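Local coordinates for putative NADH-flavin reductase (Streptococcus pneumoniae TIGR4, PDB 4R01), which probably acts as an NADH-dependent flavin reductase, with a Rossmann fold of the kind that binds NAD(P)H, at residues A8-A13 and V32-K37; S103-E108 and K202-L207; G159-N164 and S183-A188. One frame throughout, in Å; residues are numbered along the deposited sequence.

In the fold
The three contacts are spread round one Rossmann-fold sheet. Contact 1 lies at the ends of strands 3-7 and 27-32, probably at the dinucleotide site, and joins the turn and the loop that follow them. It is partly buried and uses one asparagine amide and a sulfate. Contact 2 is the buried one: an arginine of strand 203-209 reaches the loop 103-108, about 27 Å from contact 1, centre to centre. Contact 3 is again partly buried and uses a carboxylate at the start of helix 184-196 to hold the loop 159-164. Tyr184 of contact 3 packs on Gln12 and Ala13 of contact 1, and Tyr187 meets Leu207 of contact 2.

Contact 1 of 3, residues A8-A13 and V32-K37; sequences AANGQA and VRSENK. With SO4 (sulfate ion), chain C.
Asn10 OD1 accepts a nearly straight hydrogen bond from Lys37 N at 2.8 Å, with an N-H...O angle of 174°. The donor is tilted 24° from the carbonyl plane of the amide. The other branch of the same amide, Asn10 ND2, gives a weak, bent bond to Glu35 O at 3.0 Å. One side chain thus spans the bend at 35-37. CG of Asn10 lies anti to its own carbonyl carbon (chi1 -79°), which carries the amide to the loop 32-37. Asn10 ND2 also rests on Val32 CB at 3.5 Å. The methyls Ala9 CB and Val32 CG1 pack at 4.0 Å.

A sulfate, probably from the crystallisation liquor, sits between the two segments. Asn10 N binds sulfate O1 at 3.1 Å and Arg33 N binds sulfate O4 at 3.3 Å. Arg33 NE adds a weak bond to sulfate O2, and Asn10 ND2 a weak, long one to sulfate O4. The anion is therefore held by backbone N-H groups from both segments, and the charge of Arg33 probably helps.

Residues 8-11 form a type I turn, closed by Gly11 N to Ala8 O, just ahead of helix 12-24. A phosphate-sized anion between this turn and the end of the second strand is consistent with the dinucleotide-binding site of an NAD(P) Rossmann fold.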
loop_
_atom_site.group_PDB
_atom_site.type_symbol
_atom_site.label_atom_id
_atom_site.label_comp_id
_atom_site.label_asym_id
_atom_site.label_seq_id
_atom_site.Cartn_x
_atom_site.Cartn_y
_atom_site.Cartn_z
ATOM N N ALA A 8 27.154 -10.183 -20.393
ATOM C CA ALA A 8 26.236 -9.151 -20.883
ATOM C C ALA A 8 26.632 -7.770 -20.368
ATOM O O ALA A 8 25.814 -7.044 -19.806
ATOM C CB ALA A 8 24.792 -9.478 -20.496
ATOM N N ALA A 9 27.893 -7.408 -20.581
ATOM C CA ALA A 9 28.431 -6.149 -20.081
ATOM C C ALA A 9 27.922 -4.941 -20.865
ATOM O O ALA A 9 28.132 -3.799 -20.459
ATOM C CB ALA A 9 29.950 -6.187 -20.105
ATOM N N ASN A 10 27.263 -5.192 -21.992
ATOM C CA ASN A 10 26.690 -4.113 -22.789
ATOM C C ASN A 10 25.319 -3.695 -22.280
ATOM O O ASN A 10 24.826 -2.613 -22.607
ATOM C CB ASN A 10 26.597 -4.522 -24.259
ATOM C CG ASN A 10 27.924 -4.414 -24.969
ATOM O OD1 ASN A 10 28.749 -3.563 -24.633
ATOM N ND2 ASN A 10 28.142 -5.278 -25.958
ATOM N N GLY A 11 24.706 -4.563 -21.482
ATOM C CA GLY A 11 23.439 -4.250 -20.852
ATOM C C GLY A 11 23.596 -3.078 -19.906
ATOM O O GLY A 11 24.711 -2.750 -19.496
ATOM N N GLN A 12 22.482 -2.442 -19.559
ATOM C CA GLN A 12 22.523 -1.257 -18.712
ATOM C C GLN A 12 23.071 -1.584 -17.324
ATOM O O GLN A 12 23.874 -0.831 -16.773
ATOM C CB GLN A 12 21.132 -0.624 -18.616
ATOM C CG GLN A 12 20.662 -0.002 -19.928
ATOM C CD GLN A 12 19.198 0.391 -19.911
ATOM O OE1 GLN A 12 18.850 1.525 -19.581
ATOM N NE2 GLN A 12 18.329 -0.542 -20.282
ATOM N N ALA A 13 22.652 -2.717 -16.772
ATOM C CA ALA A 13 23.144 -3.144 -15.468
ATOM C C ALA A 13 24.579 -3.633 -15.574
ATOM O O ALA A 13 25.403 -3.366 -14.702
ATOM C CB ALA A 13 22.252 -4.233 -14.888
ATOM N N VAL A 32 30.568 -10.389 -24.133
ATOM C CA VAL A 32 29.475 -9.730 -24.837
ATOM C C VAL A 32 29.122 -10.427 -26.149
ATOM O O VAL A 32 29.812 -11.351 -26.585
ATOM C CB VAL A 32 29.822 -8.258 -25.142
ATOM C CG1 VAL A 32 30.010 -7.474 -23.856
ATOM C CG2 VAL A 32 31.078 -8.184 -25.996
ATOM N N ARG A 33 28.048 -9.964 -26.783
ATOM C CA ARG A 33 27.586 -10.543 -28.038
ATOM C C ARG A 33 27.886 -9.626 -29.221
ATOM O O ARG A 33 28.110 -10.095 -30.336
ATOM C CB ARG A 33 26.086 -10.837 -27.966
ATOM C CG ARG A 33 25.708 -11.872 -26.917
ATOM C CD ARG A 33 24.200 -12.050 -26.826
ATOM N NE ARG A 33 23.529 -10.827 -26.392
ATOM C CZ ARG A 33 22.213 -10.704 -26.247
ATOM N NH1 ARG A 33 21.417 -11.734 -26.499
ATOM N NH2 ARG A 33 21.692 -9.552 -25.848
ATOM N N SER A 34 27.884 -8.319 -28.977
ATOM C CA SER A 34 28.191 -7.347 -30.022
ATOM C C SER A 34 29.370 -6.468 -29.612
ATOM O O SER A 34 30.123 -6.818 -28.704
ATOM C CB SER A 34 26.968 -6.483 -30.336
ATOM O OG SER A 34 26.535 -5.775 -29.188
ATOM N N GLU A 35 29.525 -5.329 -30.282
ATOM C CA GLU A 35 30.639 -4.426 -30.004
ATOM C C GLU A 35 30.597 -3.924 -28.564
ATOM O O GLU A 35 29.526 -3.639 -28.023
ATOM C CB GLU A 35 30.633 -3.241 -30.974
ATOM C CG GLU A 35 31.904 -2.406 -30.925
ATOM C CD GLU A 35 31.710 -1.006 -31.474
ATOM O OE1 GLU A 35 30.566 -0.660 -31.836
ATOM O OE2 GLU A 35 32.703 -0.248 -31.539
ATOM N N ASN A 36 31.768 -3.823 -27.946
ATOM C CA ASN A 36 31.856 -3.431 -26.548
ATOM C C ASN A 36 31.616 -1.942 -26.342
ATOM O O ASN A 36 32.360 -1.105 -26.851
ATOM C CB ASN A 36 33.218 -3.820 -25.974
ATOM C CG ASN A 36 33.391 -3.378 -24.534
ATOM O OD1 ASN A 36 34.192 -2.492 -24.235
ATOM N ND2 ASN A 36 32.625 -3.987 -23.634
ATOM N N LYS A 37 30.567 -1.622 -25.588
ATOM C CA LYS A 37 30.252 -0.239 -25.254
ATOM C C LYS A 37 30.700 0.082 -23.832
ATOM O O LYS A 37 30.719 1.243 -23.426
ATOM C CB LYS A 37 28.752 0.026 -25.408
ATOM C CG LYS A 37 28.162 -0.446 -26.729
ATOM C CD LYS A 37 28.693 0.365 -27.902
ATOM C CE LYS A 37 27.649 1.347 -28.413
ATOM N NZ LYS A 37 28.144 2.133 -29.577
HETATM S S SO4 C . 25.633 -8.154 -24.420
HETATM O O1 SO4 C . 26.810 -7.703 -23.686
HETATM O O2 SO4 C . 25.509 -9.602 -24.284
HETATM O O3 SO4 C . 24.447 -7.505 -23.873
HETATM O O4 SO4 C . 25.763 -7.798 -25.830
#

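Contact 2 of 3, residues S103-E108 and K202-L207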
loop_
_atom_site.group_PDB
_atom_site.type_symbol
_atom_site.label_atom_id
_atom_site.label_comp_id
_atom_site.label_asym_id
_atom_site.label_seq_id
_atom_site.Cartn_x
_atom_site.Cartn_y
_atom_site.Cartn_z
ATOM N N SER A 103 11.167 -12.287 -6.221
ATOM C CA SER A 103 11.355 -13.544 -5.500
ATOM C C SER A 103 11.613 -13.331 -4.013
ATOM O O SER A 103 11.835 -14.289 -3.273
ATOM C CB SER A 103 12.513 -14.333 -6.107
ATOM O OG SER A 103 13.739 -13.645 -5.922
ATOM N N LEU A 104 11.613 -12.075 -3.584
ATOM C CA LEU A 104 11.792 -11.746 -2.175
ATOM C C LEU A 104 10.598 -12.232 -1.361
ATOM O O LEU A 104 9.455 -12.116 -1.799
ATOM C CB LEU A 104 11.983 -10.238 -1.994
ATOM C CG LEU A 104 13.313 -9.676 -2.499
ATOM C CD1 LEU A 104 13.261 -8.159 -2.619
ATOM C CD2 LEU A 104 14.455 -10.109 -1.586
ATOM N N TYR A 105 10.870 -12.786 -0.184
ATOM C CA TYR A 105 9.813 -13.224 0.725
ATOM C C TYR A 105 9.147 -12.031 1.405
ATOM O O TYR A 105 9.807 -11.043 1.728
ATOM C CB TYR A 105 10.369 -14.182 1.780
ATOM C CG TYR A 105 10.932 -15.465 1.214
ATOM C CD1 TYR A 105 10.114 -16.563 0.986
ATOM C CD2 TYR A 105 12.283 -15.581 0.912
ATOM C CE1 TYR A 105 10.625 -17.741 0.473
ATOM C CE2 TYR A 105 12.802 -16.754 0.396
ATOM C CZ TYR A 105 11.970 -17.831 0.179
ATOM O OH TYR A 105 12.485 -19.001 -0.333
ATOM N N ILE A 106 7.842 -12.133 1.629
ATOM C CA ILE A 106 7.078 -11.038 2.218
ATOM C C ILE A 106 7.334 -10.868 3.718
ATOM O O ILE A 106 7.223 -9.761 4.245
ATOM C CB ILE A 106 5.565 -11.229 1.992
ATOM C CG1 ILE A 106 5.092 -12.531 2.631
ATOM C CG2 ILE A 106 5.240 -11.228 0.511
ATOM C CD1 ILE A 106 3.609 -12.727 2.560
ATOM N N ASP A 107 7.674 -11.957 4.404
ATOM C CA ASP A 107 7.925 -11.889 5.843
ATOM C C ASP A 107 8.776 -13.053 6.345
ATOM O O ASP A 107 9.265 -13.867 5.558
ATOM C CB ASP A 107 6.601 -11.831 6.618
ATOM C CG ASP A 107 5.648 -12.957 6.251
ATOM O OD1 ASP A 107 6.075 -14.128 6.221
ATOM O OD2 ASP A 107 4.463 -12.667 5.991
ATOM N N GLU A 108 8.939 -13.124 7.663
ATOM C CA GLU A 108 9.840 -14.087 8.290
ATOM C C GLU A 108 9.360 -15.531 8.165
ATOM O O GLU A 108 10.142 -16.464 8.347
ATOM C CB GLU A 108 10.035 -13.741 9.769
ATOM C CG GLU A 108 10.464 -12.304 10.027
ATOM C CD GLU A 108 9.598 -11.616 11.071
ATOM O OE1 GLU A 108 8.369 -11.531 10.863
ATOM O OE2 GLU A 108 10.144 -11.165 12.102
ATOM N N LYS A 202 26.479 -18.874 -1.342
ATOM C CA LYS A 202 25.346 -19.789 -1.497
ATOM C C LYS A 202 24.085 -19.259 -0.815
ATOM O O LYS A 202 23.360 -20.007 -0.162
ATOM C CB LYS A 202 25.691 -21.179 -0.956
ATOM C CG LYS A 202 26.929 -21.804 -1.576
ATOM C CD LYS A 202 27.146 -23.209 -1.047
ATOM C CE LYS A 202 28.494 -23.760 -1.462
ATOM N NZ LYS A 202 28.688 -25.138 -0.939
ATOM N N GLU A 203 23.830 -17.966 -0.974
ATOM C CA GLU A 203 22.611 -17.358 -0.456
ATOM C C GLU A 203 22.277 -16.087 -1.230
ATOM O O GLU A 203 23.082 -15.608 -2.030
ATOM C CB GLU A 203 22.746 -17.059 1.038
ATOM C CG GLU A 203 24.001 -16.295 1.423
ATOM C CD GLU A 203 24.019 -15.907 2.891
ATOM O OE1 GLU A 203 23.138 -15.127 3.313
ATOM O OE2 GLU A 203 24.906 -16.389 3.626
ATOM N N ARG A 204 21.081 -15.552 -1.005
ATOM C CA ARG A 204 20.670 -14.333 -1.685
ATOM C C ARG A 204 20.694 -13.111 -0.781
ATOM O O ARG A 204 20.193 -13.145 0.343
ATOM C CB ARG A 204 19.265 -14.469 -2.273
ATOM C CG ARG A 204 18.688 -13.102 -2.617
ATOM C CD ARG A 204 17.285 -13.153 -3.130
ATOM N NE ARG A 204 16.344 -13.671 -2.148
ATOM C CZ ARG A 204 15.050 -13.803 -2.397
ATOM N NH1 ARG A 204 14.580 -13.428 -3.579
ATOM N NH2 ARG A 204 14.232 -14.292 -1.478
ATOM N N ILE A 205 21.271 -12.030 -1.293
ATOM C CA ILE A 205 21.188 -10.736 -0.640
ATOM C C ILE A 205 20.304 -9.803 -1.458
ATOM O O ILE A 205 19.992 -10.090 -2.616
ATOM C CB ILE A 205 22.575 -10.104 -0.466
ATOM C CG1 ILE A 205 23.260 -9.963 -1.827
ATOM C CG2 ILE A 205 23.419 -10.946 0.475
ATOM C CD1 ILE A 205 24.641 -9.354 -1.753
ATOM N N SER A 206 19.899 -8.689 -0.858
ATOM C CA SER A 206 19.097 -7.694 -1.564
ATOM C C SER A 206 19.625 -6.288 -1.297
ATOM O O SER A 206 20.203 -6.021 -0.241
ATOM C CB SER A 206 17.623 -7.799 -1.159
ATOM O OG SER A 206 17.473 -7.701 0.246
ATOM N N LEU A 207 19.425 -5.393 -2.260
ATOM C CA LEU A 207 19.946 -4.033 -2.168
ATOM C C LEU A 207 18.847 -2.994 -2.371
ATOM O O LEU A 207 17.874 -3.248 -3.082
ATOM C CB LEU A 207 21.064 -3.825 -3.193
ATOM C CG LEU A 207 22.300 -4.706 -3.008
ATOM C CD1 LEU A 207 23.243 -4.570 -4.198
ATOM C CD2 LEU A 207 23.009 -4.337 -1.719
#
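The loop 103-108 and the strand 203-207 do not pair through their backbones; their nearest CA atoms, Leu104 and Ser206, are 8.4 Å apart. The strand belongs to the C-terminal part of the Rossmann-fold sheet, where it lies between strands 145-150 and 165-168. The loop follows strand 94-98. A single long side chain, Arg204, bridges most of the gap.

Arg204 starts with CG anti to its backbone N and bends at chi3, which turns NE out of the extended line. Its guanidinium then meets Ser103 O with both terminal nitrogens. Arg204 NH2 donates to Ser103 O at 3.0 Å and Arg204 NH1 gives a weak bond to the same oxygen at 2.9 Å. In the NH2 bond the oxygen lies only 5° out of the guanidinium plane. Arg204 NH2 stands above the Ser103 carbonyl plane, 42° out of it. Ser103 OG is also near Arg204 NH1, but that approach is too short to be trusted.

Arg204 NE makes a salt bridge to Glu170, so this buried arginine has an acidic partner as well as the carbonyl. Glu170 also joins Tyr105 by a backbone hydrogen bond. That links the loop, the acid and the arginine in one group.

Loop side chains meet the guanidinium over one face and at its edge. The ring plane of Tyr105 stands at a right angle to the guanidinium plane, and Tyr105 CD2 comes in at the edge, 3.3 Å from Arg204 NH2. On the strand, Ser206 CB meets Leu104 CD2 at 3.9 Å, while Ser206 OG hydrogen-bonds to Gly169 O. That same methyl, Leu104 CD2, also lies over the centre of one guanidinium face of Arg204, 3.8 Å above its plane.

Contact 3 of 3, residues G159-N164 and S183-A188; sequences GEKTGN and SYADYA
The first turn of helix 184-196 holds the loop 159-164 here, chiefly through Asp186, which meets Thr162 and Gly163. Both carboxylate oxygens are used. Asp186 OD2 accepts from Thr162 N at 2.9 Å, on the syn side, and from Thr162 OG1 at 2.8 Å, from above the carboxylate plane. Asp186 OD1 accepts from Gly163 N at 2.7 Å, also on the syn side. Three donors therefore fix the rotation of the group, and probably steady its negative charge.

Thr162 OG1 lies between its backbone N and carbonyl carbon (chi1 77°), which lets it meet Asp186 OD2 and accept from Asn164 N, an ST turn. Gly163 has a positive phi of 88°, where a CB would press on the preceding carbonyl oxygen.

Lys161 CB lies on Ala185 CB at 3.7 Å. A water takes the Ala185 N-H at 2.6 Å and donates to Gly159 O at 3.2 Å. It joins a backbone N of the first turn to the loop. Ser183 is the N-cap: its OG accepts from Asp186 N at 3.0 Å. A capped helix N-terminus thus meets an ST turn through the aspartate three residues after the N-cap.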
loop_
_atom_site.group_PDB
_atom_site.type_symbol
_atom_site.label_atom_id
_atom_site.label_comp_id
_atom_site.label_asym_id
_atom_site.label_seq_id
_atom_site.Cartn_x
_atom_site.Cartn_y
_atom_site.Cartn_z
ATOM N N GLY A 159 18.971 6.219 -12.680
ATOM C CA GLY A 159 18.651 6.841 -11.412
ATOM C C GLY A 159 19.859 7.522 -10.801
ATOM O O GLY A 159 21.002 7.190 -11.121
ATOM N N GLU A 160 19.600 8.482 -9.921
ATOM C CA GLU A 160 20.654 9.239 -9.258
ATOM C C GLU A 160 21.549 8.336 -8.412
ATOM O O GLU A 160 21.063 7.498 -7.651
ATOM C CB GLU A 160 20.036 10.342 -8.390
ATOM C CG GLU A 160 21.040 11.214 -7.648
ATOM C CD GLU A 160 20.376 12.322 -6.839
ATOM O OE1 GLU A 160 19.143 12.494 -6.951
ATOM O OE2 GLU A 160 21.088 13.015 -6.083
ATOM N N LYS A 161 22.859 8.505 -8.559
ATOM C CA LYS A 161 23.823 7.782 -7.737
ATOM C C LYS A 161 23.945 8.449 -6.370
ATOM O O LYS A 161 24.696 9.411 -6.206
ATOM C CB LYS A 161 25.190 7.725 -8.423
ATOM C CG LYS A 161 26.234 6.931 -7.655
ATOM C CD LYS A 161 27.640 7.425 -7.951
ATOM C CE LYS A 161 28.200 6.796 -9.220
ATOM N NZ LYS A 161 29.252 7.645 -9.855
ATOM N N THR A 162 23.200 7.941 -5.392
ATOM C CA THR A 162 23.188 8.533 -4.057
ATOM C C THR A 162 24.425 8.146 -3.260
ATOM O O THR A 162 24.940 8.938 -2.473
ATOM C CB THR A 162 21.936 8.114 -3.262
ATOM O OG1 THR A 162 22.093 6.771 -2.788
ATOM C CG2 THR A 162 20.697 8.205 -4.134
ATOM N N GLY A 163 24.893 6.919 -3.461
ATOM C CA GLY A 163 26.047 6.418 -2.738
ATOM C C GLY A 163 25.682 5.768 -1.416
ATOM O O GLY A 163 26.521 5.129 -0.780
ATOM N N ASN A 164 24.431 5.929 -1.000
ATOM C CA ASN A 164 23.966 5.349 0.254
ATOM C C ASN A 164 22.895 4.291 0.028
ATOM O O ASN A 164 21.748 4.609 -0.286
ATOM C CB ASN A 164 23.434 6.438 1.184
ATOM C CG ASN A 164 24.501 7.437 1.583
ATOM O OD1 ASN A 164 24.317 8.646 1.449
ATOM N ND2 ASN A 164 25.627 6.934 2.077
ATOM N N SER A 183 18.954 2.871 -7.726
ATOM C CA SER A 183 19.500 3.145 -9.050
ATOM C C SER A 183 20.443 2.027 -9.469
ATOM O O SER A 183 20.939 1.280 -8.626
ATOM C CB SER A 183 20.234 4.483 -9.064
ATOM O OG SER A 183 21.368 4.443 -8.217
ATOM N N TYR A 184 20.687 1.910 -10.771
ATOM C CA TYR A 184 21.651 0.936 -11.271
ATOM C C TYR A 184 23.034 1.238 -10.707
ATOM O O TYR A 184 23.779 0.326 -10.354
ATOM C CB TYR A 184 21.685 0.929 -12.801
ATOM C CG TYR A 184 20.620 0.061 -13.441
ATOM C CD1 TYR A 184 19.413 -0.189 -12.796
ATOM C CD2 TYR A 184 20.828 -0.522 -14.689
ATOM C CE1 TYR A 184 18.440 -0.982 -13.377
ATOM C CE2 TYR A 184 19.861 -1.321 -15.278
ATOM C CZ TYR A 184 18.668 -1.547 -14.616
ATOM O OH TYR A 184 17.701 -2.341 -15.194
ATOM N N ALA A 185 23.358 2.522 -10.601
ATOM C CA ALA A 185 24.649 2.953 -10.067
ATOM C C ALA A 185 24.845 2.512 -8.614
ATOM O O ALA A 185 25.859 1.897 -8.279
ATOM C CB ALA A 185 24.789 4.463 -10.186
ATOM N N ASP A 186 23.878 2.822 -7.754
ATOM C CA ASP A 186 23.960 2.431 -6.347
ATOM C C ASP A 186 23.972 0.911 -6.183
ATOM O O ASP A 186 24.642 0.381 -5.294
ATOM C CB ASP A 186 22.801 3.039 -5.553
ATOM C CG ASP A 186 23.008 4.513 -5.253
ATOM O OD1 ASP A 186 24.174 4.925 -5.069
ATOM O OD2 ASP A 186 22.009 5.261 -5.199
ATOM N N TYR A 187 23.236 0.217 -7.047
ATOM C CA TYR A 187 23.191 -1.242 -7.037
ATOM C C TYR A 187 24.561 -1.830 -7.365
ATOM O O TYR A 187 25.005 -2.785 -6.724
ATOM C CB TYR A 187 22.141 -1.746 -8.030
ATOM C CG TYR A 187 22.077 -3.250 -8.187
ATOM C CD1 TYR A 187 21.272 -4.021 -7.359
ATOM C CD2 TYR A 187 22.803 -3.896 -9.181
ATOM C CE1 TYR A 187 21.205 -5.396 -7.506
ATOM C CE2 TYR A 187 22.744 -5.265 -9.335
ATOM C CZ TYR A 187 21.944 -6.011 -8.497
ATOM O OH TYR A 187 21.885 -7.378 -8.654
ATOM N N ALA A 188 25.226 -1.256 -8.364
ATOM C CA ALA A 188 26.564 -1.697 -8.746
ATOM C C ALA A 188 27.529 -1.535 -7.577
ATOM O O ALA A 188 28.351 -2.410 -7.316
ATOM C CB ALA A 188 27.062 -0.922 -9.961
HETATM O O HOH W 1 22.046 4.309 -12.021
#